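Local coordinates for protein HTH-type transcriptional regulator TreR (Bacillus subtilis, PDB 2OGG) that represses the trePA operon for trehalose use as a dimer of dimers and binds trehalose-6-phosphate, here seen as its effector-binding UTRA domain alone, at residues E72-I75 with Y76-I79; P98-D101 with E102-E105. All coordinates share one frame; numbering follows the deposited sequence.

In the fold
Both contacts are helix starts within the UTRA domain, each with a hydroxyl side chain at the N-cap, but they lie on opposite sides of the chain's centre, about 14 Å apart at their nearest atoms. Contact 1 (72-75 with 76-79) is partly buried: it opens helix 75-83 beside strands 37-46 and 129-138, faces other subunits and holds a sulfate. Contact 2 (98-101 with 102-105) is a surface contact that opens helix 101-106 after strand 87-98, outermost in this chain's sheet. In both, the cap hydroxyl accepts a helix NH; the first adds a sulfate on two further NH groups, the second a carboxylate that weakly returns the bond to the N-cap residue, with a water.

Contact 1: E72-I75 with Y76-I79; sequences ENSI and YEYI. With SO4 (sulfate ion), chain C.
Ser74 packs against the base of the Glu77 side chain, its OG 3.4 Å from Glu77 CB, and caps the helix that starts just after it. With OG anti to the backbone N (chi1 164°), the hydroxyl faces the first turn and accepts from Glu77 N at 2.8 Å, nearly straight at 173°. The same oxygen donates to sulfate: Ser74 OG to SO4 O2 is 2.5 Å. Tyr76 N reaches that sulfate oxygen too, while Ile75 N donates to SO4 O4 at 2.7 Å. The sulfate, probably from the crystallisation liquor, thus sits where a helix dipole would favour an anion, and Arg42 and Arg44 also hydrogen-bond to it. In a sensor of trehalose-6-phosphate, such a site is consistent with a place for the effector's phosphate. One turn along, Ile75 and Ile79 run side by side in the same direction, with Ile75 CG2 3.7 Å from Ile79 CD1. In the backbone that carries them, Ile79 N donates to Ile75 O at 2.9 Å, the donor tilted 25° from the carbonyl plane. Glu77 OE2 accepts a hydrogen bond from Leu85 N of the second subunit, and Tyr78 OH hydrogen-bonds to His65 O. The helix start packs on the sheet through its isoleucines, Ile75 on Val40 and Arg42 of strand 37-46, Ile79 on Phe130 and Gln131 of strand 129-138.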
loop_
_atom_site.group_PDB
_atom_site.type_symbol
_atom_site.label_atom_id
_atom_site.label_comp_id
_atom_site.label_asym_id
_atom_site.label_seq_id
_atom_site.Cartn_x
_atom_site.Cartn_y
_atom_site.Cartn_z
ATOM N N GLU A 72 8.000 23.574 14.933
ATOM C CA GLU A 72 7.088 24.548 14.381
ATOM C C GLU A 72 7.034 24.402 12.866
ATOM O O GLU A 72 6.160 24.944 12.204
ATOM C CB GLU A 72 7.515 25.949 14.795
ATOM C CG GLU A 72 7.568 26.099 16.298
ATOM C CD GLU A 72 8.013 27.475 16.754
ATOM O OE1 GLU A 72 8.987 28.009 16.175
ATOM O OE2 GLU A 72 7.428 27.982 17.743
ATOM N N ASN A 73 7.923 23.575 12.342
ATOM C CA ASN A 73 7.961 23.298 10.924
ATOM C C ASN A 73 7.498 21.847 10.670
ATOM O O ASN A 73 6.393 21.491 11.062
ATOM C CB ASN A 73 9.331 23.676 10.349
ATOM C CG ASN A 73 9.540 25.211 10.318
ATOM O OD1 ASN A 73 8.959 25.911 9.484
ATOM N ND2 ASN A 73 10.294 25.738 11.282
ATOM N N SER A 74 8.366 20.953 10.231
ATOM C CA SER A 74 7.901 19.581 10.074
ATOM C C SER A 74 8.808 18.608 10.768
ATOM O O SER A 74 10.012 18.596 10.526
ATOM C CB SER A 74 7.785 19.186 8.610
ATOM O OG SER A 74 7.691 17.783 8.485
ATOM N N ILE A 75 8.244 17.826 11.675
ATOM C CA ILE A 75 9.014 16.772 12.305
ATOM C C ILE A 75 9.192 15.607 11.340
ATOM O O ILE A 75 10.222 14.935 11.337
ATOM C CB ILE A 75 8.314 16.268 13.524
ATOM C CG1 ILE A 75 8.189 17.410 14.522
ATOM C CG2 ILE A 75 9.061 15.049 14.089
ATOM C CD1 ILE A 75 7.776 16.966 15.953
ATOM N N TYR A 76 8.204 15.393 10.485
ATOM C CA TYR A 76 8.306 14.324 9.512
ATOM C C TYR A 76 9.492 14.572 8.568
ATOM O O TYR A 76 10.398 13.745 8.468
ATOM C CB TYR A 76 7.002 14.190 8.722
ATOM C CG TYR A 76 7.138 13.344 7.492
ATOM C CD1 TYR A 76 6.927 11.975 7.552
ATOM C CD2 TYR A 76 7.340 13.923 6.238
ATOM C CE1 TYR A 76 7.005 11.190 6.425
ATOM C CE2 TYR A 76 7.358 13.148 5.086
ATOM C CZ TYR A 76 7.268 11.770 5.208
ATOM O OH TYR A 76 7.285 10.975 4.106
ATOM N N GLU A 77 9.538 15.753 7.964
ATOM C CA GLU A 77 10.622 16.082 7.046
ATOM C C GLU A 77 11.972 16.007 7.734
ATOM O O GLU A 77 12.908 15.389 7.218
ATOM C CB GLU A 77 10.389 17.447 6.386
ATOM C CG GLU A 77 9.279 17.412 5.354
ATOM C CD GLU A 77 8.973 18.771 4.780
ATOM O OE1 GLU A 77 9.414 19.755 5.400
ATOM O OE2 GLU A 77 8.352 18.855 3.684
ATOM N N TYR A 78 12.024 16.424 8.991
ATOM C CA TYR A 78 13.282 16.389 9.700
ATOM C C TYR A 78 13.769 14.983 9.907
ATOM O O TYR A 78 14.976 14.721 9.892
ATOM C CB TYR A 78 13.178 17.072 11.038
ATOM C CG TYR A 78 14.461 16.999 11.795
ATOM C CD1 TYR A 78 15.566 17.762 11.414
ATOM C CD2 TYR A 78 14.557 16.228 12.949
ATOM C CE1 TYR A 78 16.747 17.750 12.179
ATOM C CE2 TYR A 78 15.737 16.158 13.676
ATOM C CZ TYR A 78 16.832 16.896 13.278
ATOM O OH TYR A 78 17.978 16.813 14.027
ATOM N N ILE A 79 12.858 14.160 10.399
ATOM C CA ILE A 79 13.137 12.748 10.634
ATOM C C ILE A 79 13.498 11.966 9.389
ATOM O O ILE A 79 14.519 11.307 9.355
ATOM C CB ILE A 79 11.981 12.098 11.381
ATOM C CG1 ILE A 79 11.958 12.674 12.794
ATOM C CG2 ILE A 79 12.144 10.610 11.408
ATOM C CD1 ILE A 79 11.089 11.945 13.741
HETATM S S SO4 C . 4.879 17.069 11.027
HETATM O O1 SO4 C . 4.809 15.712 11.549
HETATM O O2 SO4 C . 5.637 17.118 9.792
HETATM O O3 SO4 C . 3.570 17.590 10.676
HETATM O O4 SO4 C . 5.527 17.858 12.057
#

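Contact 2: P98-D101 with E102-E105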
loop_
_atom_site.group_PDB
_atom_site.type_symbol
_atom_site.label_atom_id
_atom_site.label_comp_id
_atom_site.label_asym_id
_atom_site.label_seq_id
_atom_site.Cartn_x
_atom_site.Cartn_y
_atom_site.Cartn_z
ATOM N N PRO A 98 -13.511 9.656 23.426
ATOM C CA PRO A 98 -13.990 10.812 24.162
ATOM C C PRO A 98 -12.876 11.843 24.269
ATOM O O PRO A 98 -11.704 11.482 24.336
ATOM C CB PRO A 98 -14.275 10.239 25.554
ATOM C CG PRO A 98 -14.569 8.803 25.312
ATOM C CD PRO A 98 -13.664 8.405 24.194
ATOM N N CYS A 99 -13.240 13.114 24.307
ATOM C CA CYS A 99 -12.272 14.169 24.588
ATOM C C CYS A 99 -11.749 14.064 26.015
ATOM O O CYS A 99 -12.500 13.765 26.943
ATOM C CB CYS A 99 -12.912 15.542 24.390
ATOM S SG CYS A 99 -13.133 15.994 22.659
ATOM N N THR A 100 -10.500 14.474 26.201
ATOM C CA THR A 100 -9.858 14.422 27.511
ATOM C C THR A 100 -9.683 15.846 28.028
ATOM O O THR A 100 -9.855 16.800 27.272
ATOM C CB THR A 100 -8.459 13.837 27.344
ATOM O OG1 THR A 100 -7.750 14.673 26.439
ATOM C CG2 THR A 100 -8.524 12.412 26.773
ATOM N N ASP A 101 -9.185 15.997 29.253
ATOM C CA ASP A 101 -8.936 17.343 29.776
ATOM C C ASP A 101 -7.870 18.078 28.947
ATOM O O ASP A 101 -8.085 19.202 28.503
ATOM C CB ASP A 101 -8.581 17.313 31.265
ATOM C CG ASP A 101 -9.578 16.507 32.080
ATOM O OD1 ASP A 101 -9.792 15.331 31.729
ATOM O OD2 ASP A 101 -10.171 17.042 33.050
ATOM N N GLU A 102 -6.825 17.365 28.553
ATOM C CA GLU A 102 -5.785 17.973 27.744
ATOM C C GLU A 102 -6.336 18.549 26.430
ATOM O O GLU A 102 -5.977 19.661 26.018
ATOM C CB GLU A 102 -4.680 16.964 27.481
ATOM C CG GLU A 102 -3.533 17.527 26.683
ATOM C CD GLU A 102 -2.568 16.446 26.274
ATOM O OE1 GLU A 102 -3.046 15.434 25.710
ATOM O OE2 GLU A 102 -1.365 16.557 26.618
ATOM N N ASP A 103 -7.254 17.808 25.816
ATOM C CA ASP A 103 -7.971 18.251 24.613
ATOM C C ASP A 103 -8.764 19.569 24.809
ATOM O O ASP A 103 -8.896 20.371 23.890
ATOM C CB ASP A 103 -8.926 17.138 24.128
ATOM C CG ASP A 103 -8.185 15.923 23.535
ATOM O OD1 ASP A 103 -6.963 16.025 23.288
ATOM O OD2 ASP A 103 -8.837 14.874 23.295
ATOM N N ARG A 104 -9.359 19.768 25.970
ATOM C CA ARG A 104 -10.216 20.926 26.139
ATOM C C ARG A 104 -9.442 22.179 26.520
ATOM O O ARG A 104 -9.849 23.297 26.195
ATOM C CB ARG A 104 -11.320 20.625 27.142
ATOM C CG ARG A 104 -12.144 19.426 26.744
ATOM C CD ARG A 104 -13.304 19.209 27.688
ATOM N NE ARG A 104 -14.550 19.198 26.930
ATOM C CZ ARG A 104 -15.181 18.103 26.518
ATOM N NH1 ARG A 104 -14.772 16.900 26.918
ATOM N NH2 ARG A 104 -16.268 18.222 25.760
ATOM N N GLU A 105 -8.293 21.992 27.160
ATOM C CA GLU A 105 -7.430 23.119 27.491
ATOM C C GLU A 105 -6.841 23.692 26.221
ATOM O O GLU A 105 -6.835 24.899 26.028
ATOM C CB GLU A 105 -6.275 22.674 28.374
ATOM C CG GLU A 105 -6.584 22.591 29.829
ATOM C CD GLU A 105 -5.318 22.653 30.630
ATOM O OE1 GLU A 105 -4.238 22.517 30.003
ATOM O OE2 GLU A 105 -5.392 22.985 31.837
HETATM O O HOH W 1 -5.543 14.362 25.265
#
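Glu102, in the first turn of helix 101-106, meets Thr100 through a water: the water accepts from Thr100 OG1 at 2.5 Å and donates to Glu102 OE1 at 2.8 Å. It also donates to OD1 of the next residue, Asp103, so one water ties three side chains together. Asp103 closes a capping box. Its N donates to Thr100 OG1 at 3.2 Å (163°), and its OD2 takes a weak bond from Thr100 N at 3.4 Å. Thr100 OG1 lies between its own backbone N and carbonyl carbon (chi1 59°), a rotation that turns the hydroxyl toward the helix start. Arg104 N finds two carbonyls, Thr100 O in its carbonyl plane and Asp101 O at 2.9 Å from above the plane. The arginine chain bends at chi3, and its NH1 comes 3.4 Å from Cys99 CB. Glu105 N completes the turn, 3.1 Å from Asp101 O. Both acidic groups of the cluster have cationic partners elsewhere, Glu102 OE1 in a salt bridge with Lys55 and Asp103 OD2 with Arg136. Those charges would probably keep both carboxylates ionised, and the two salt bridges, to Lys55 of strand 49-59 and Arg136 of strand 129-138, tie the helix start to the sheet.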